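Side-chain contact in thiamine phosphate pyrophosphorylase (Bacteroides thetaiotaomicron VPI-5482, PDB 3CEU), which probably joins a pyrimidine diphosphate and a thiazole phosphate into thiamine phosphate, a step of thiamine diphosphate biosynthesis: residues His96-Val101 and Val111-Ile116. Residues are numbered along the deposited sequence; the frame is centred on the assembly and turned at random.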
ATOM      1  N   HIS A  96      12.960   4.766  -5.988  1.00 20.43           N
ATOM      2  CA  HIS A  96      12.630   6.062  -6.571  1.00 27.59           C
ATOM      3  C   HIS A  96      13.307   6.371  -7.900  1.00 25.54           C
ATOM      4  O   HIS A  96      13.651   7.516  -8.171  1.00 38.21           O
ATOM      5  CB  HIS A  96      12.955   7.180  -5.576  1.00 22.77           C
ATOM      6  CG  HIS A  96      12.590   6.850  -4.163  1.00 28.64           C
ATOM      7  ND1 HIS A  96      13.454   6.205  -3.306  1.00 31.04           N
ATOM      8  CD2 HIS A  96      11.438   7.028  -3.474  1.00 32.46           C
ATOM      9  CE1 HIS A  96      12.853   6.000  -2.150  1.00 29.54           C
ATOM     10  NE2 HIS A  96      11.627   6.489  -2.223  1.00 34.16           N
ATOM     11  N   SER A  97      13.492   5.352  -8.726  1.00 14.42           N
ATOM     12  CA  SER A  97      14.100   5.530 -10.038  1.00 21.08           C
ATOM     13  C   SER A  97      13.968   4.205 -10.750  1.00 20.84           C
ATOM     14  O   SER A  97      13.847   3.159 -10.110  1.00 28.18           O
ATOM     15  CB  SER A  97      15.586   5.913  -9.925  1.00 16.65           C
ATOM     16  OG  SER A  97      16.377   4.813  -9.501  1.00 15.04           O
ATOM     17  N   VAL A  98      13.982   4.246 -12.074  1.00 21.12           N
ATOM     18  CA  VAL A  98      13.868   3.029 -12.858  1.00 28.40           C
ATOM     19  C   VAL A  98      15.056   2.122 -12.568  1.00 28.55           C
ATOM     20  O   VAL A  98      14.918   0.898 -12.517  1.00 29.50           O
ATOM     21  CB  VAL A  98      13.801   3.356 -14.362  1.00 26.18           C
ATOM     22  CG1 VAL A  98      13.789   2.081 -15.182  1.00 25.23           C
ATOM     23  CG2 VAL A  98      12.544   4.177 -14.643  1.00 27.07           C
ATOM     24  N   GLU A  99      16.220   2.728 -12.357  1.00 28.60           N
ATOM     25  CA  GLU A  99      17.422   1.961 -12.060  1.00 31.92           C
ATOM     26  C   GLU A  99      17.287   1.244 -10.708  1.00 24.04           C
ATOM     27  O   GLU A  99      17.614   0.065 -10.597  1.00 24.43           O
ATOM     28  CB  GLU A  99      18.654   2.880 -12.049  1.00 32.40           C
ATOM     29  CG  GLU A  99      19.991   2.134 -12.049  1.00 26.08           C
ATOM     30  CD  GLU A  99      21.188   3.051 -11.831  1.00 39.28           C
ATOM     31  OE1 GLU A  99      22.334   2.560 -11.922  1.00 28.61           O
ATOM     32  OE2 GLU A  99      20.988   4.260 -11.564  1.00 56.20           O
ATOM     33  N   GLU A 100      16.803   1.952  -9.687  1.00 21.11           N
ATOM     34  CA  GLU A 100      16.645   1.343  -8.367  1.00 17.25           C
ATOM     35  C   GLU A 100      15.802   0.076  -8.428  1.00 15.40           C
ATOM     36  O   GLU A 100      16.218  -0.987  -7.950  1.00 12.26           O
ATOM     37  CB  GLU A 100      16.024   2.330  -7.369  1.00 21.46           C
ATOM     38  CG  GLU A 100      17.065   3.024  -6.498  1.00 20.03           C
ATOM     39  CD  GLU A 100      16.464   3.854  -5.368  1.00 34.14           C
ATOM     40  OE1 GLU A 100      15.529   3.376  -4.684  1.00 40.76           O
ATOM     41  OE2 GLU A 100      16.954   4.982  -5.140  1.00 43.51           O
ATOM     42  N   VAL A 101      14.619   0.194  -9.024  1.00 10.71           N
ATOM     43  CA  VAL A 101      13.707  -0.934  -9.162  1.00  8.88           C
ATOM     44  C   VAL A 101      14.422  -2.046  -9.885  1.00 15.28           C
ATOM     45  O   VAL A 101      14.274  -3.221  -9.543  1.00 19.88           O
ATOM     46  CB  VAL A 101      12.478  -0.577 -10.014  1.00 13.49           C
ATOM     47  CG1 VAL A 101      11.573  -1.784 -10.123  1.00  8.08           C
ATOM     48  CG2 VAL A 101      11.738   0.612  -9.417  1.00 18.06           C
ATOM     49  N   VAL A 111       8.316  -4.221  -4.658  1.00 18.97           N
ATOM     50  CA  VAL A 111       8.781  -2.910  -4.254  1.00 13.00           C
ATOM     51  C   VAL A 111       7.813  -1.845  -4.739  1.00 10.34           C
ATOM     52  O   VAL A 111       7.036  -2.070  -5.671  1.00  6.85           O
ATOM     53  CB  VAL A 111      10.176  -2.588  -4.845  1.00 14.06           C
ATOM     54  CG1 VAL A 111      11.170  -3.690  -4.495  1.00  9.92           C
ATOM     55  CG2 VAL A 111      10.077  -2.410  -6.346  1.00  5.81           C
ATOM     56  N   PHE A 112       7.868  -0.688  -4.090  1.00  7.35           N
ATOM     57  CA  PHE A 112       7.046   0.459  -4.456  1.00 13.63           C
ATOM     58  C   PHE A 112       7.881   1.276  -5.431  1.00 17.88           C
ATOM     59  O   PHE A 112       9.107   1.189  -5.423  1.00 26.92           O
ATOM     60  CB  PHE A 112       6.750   1.331  -3.224  1.00 17.22           C
ATOM     61  CG  PHE A 112       5.646   0.810  -2.349  1.00 17.13           C
ATOM     62  CD1 PHE A 112       5.079  -0.437  -2.588  1.00 10.88           C
ATOM     63  CD2 PHE A 112       5.156   1.573  -1.295  1.00 15.37           C
ATOM     64  CE1 PHE A 112       4.047  -0.917  -1.795  1.00  8.21           C
ATOM     65  CE2 PHE A 112       4.122   1.098  -0.497  1.00  6.86           C
ATOM     66  CZ  PHE A 112       3.567  -0.154  -0.754  1.00  5.44           C
HETATM   67  N   MSE A 113       7.232   2.060  -6.278  1.00 19.84           N
HETATM   68  CA  MSE A 113       7.966   2.915  -7.193  1.00 18.13           C
HETATM   69  C   MSE A 113       7.293   4.278  -7.139  1.00 27.11           C
HETATM   70  O   MSE A 113       6.080   4.390  -7.357  1.00 23.37           O
HETATM   71  CB  MSE A 113       7.933   2.370  -8.620  1.00 15.43           C
HETATM   72  CG  MSE A 113       8.982   2.996  -9.523  1.00 20.20           C
HETATM   73 SE   MSE A 113       8.725   2.640 -11.408  1.00 37.83          SE
HETATM   74  CE  MSE A 113       9.170   4.394 -12.108  1.00 26.79           C
ATOM     75  N   SER A 114       8.076   5.312  -6.842  1.00 28.51           N
ATOM     76  CA  SER A 114       7.539   6.666  -6.728  1.00 32.02           C
ATOM     77  C   SER A 114       8.634   7.711  -6.897  1.00 35.62           C
ATOM     78  O   SER A 114       9.820   7.386  -6.830  1.00 38.02           O
ATOM     79  CB  SER A 114       6.914   6.839  -5.354  1.00 17.80           C
ATOM     80  OG  SER A 114       7.901   6.678  -4.360  1.00 16.77           O
ATOM     81  N   PRO A 115       8.250   8.982  -7.130  1.00 37.40           N
ATOM     82  CA  PRO A 115       6.874   9.495  -7.255  1.00 33.89           C
ATOM     83  C   PRO A 115       6.377   9.391  -8.702  1.00 31.04           C
ATOM     84  O   PRO A 115       6.903  10.066  -9.587  1.00 28.89           O
ATOM     85  CB  PRO A 115       6.994  10.962  -6.815  1.00 32.04           C
ATOM     86  CG  PRO A 115       8.295  11.021  -6.041  1.00 38.96           C
ATOM     87  CD  PRO A 115       9.180  10.081  -6.827  1.00 28.72           C
ATOM     88  N   ILE A 116       5.369   8.554  -8.937  1.00 28.29           N
ATOM     89  CA  ILE A 116       4.829   8.379 -10.283  1.00 24.08           C
ATOM     90  C   ILE A 116       4.111   9.639 -10.756  1.00 22.06           C
ATOM     91  O   ILE A 116       4.101   9.941 -11.950  1.00 18.66           O
ATOM     92  CB  ILE A 116       3.835   7.197 -10.354  1.00 17.89           C
ATOM     93  CG1 ILE A 116       4.514   5.902  -9.894  1.00 27.21           C
ATOM     94  CG2 ILE A 116       3.309   7.052 -11.775  1.00 19.25           C
ATOM     95  CD1 ILE A 116       5.717   5.479 -10.723  1.00 17.07           C
TER
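The imidazole of His96 meets Ser114 obliquely, with CD2 of His96 3.7 Å from OG of Ser114. The backbones come closer still: CA of His96 sits 3.1 Å from O of Ser114, a CA-H...O contact with an angle of 139° at the hydrogen. The same carbonyl, which belongs to the cis peptide bond leading into Pro115, also takes a hydrogen bond from the hydroxyl of Tyr129. This is one beta-alpha-beta unit of the closed TIM barrel: strand 90-95 runs out through His96 into helix 98-102, and the chain returns as strand 110-113, parallel to the first. Ser97 caps the helix, its OG accepting from N of Glu100 at 2.9 Å. Val101 makes the main apolar contact between helix and strand. Its CG2, the branch beside the backbone N, lands 3.6 Å from CG of selenomethionine Met113, the two side chains crossing at about a right angle, while CG1, anti to that N (chi1 180°), reaches CG2 of Val111 at 4.1 Å. Met113 bends at chi3, and its CE makes a looser apolar contact, 4.2 Å from CG2 of Val98; Leu134 of helix 131-139 also touches the Met113 side chain.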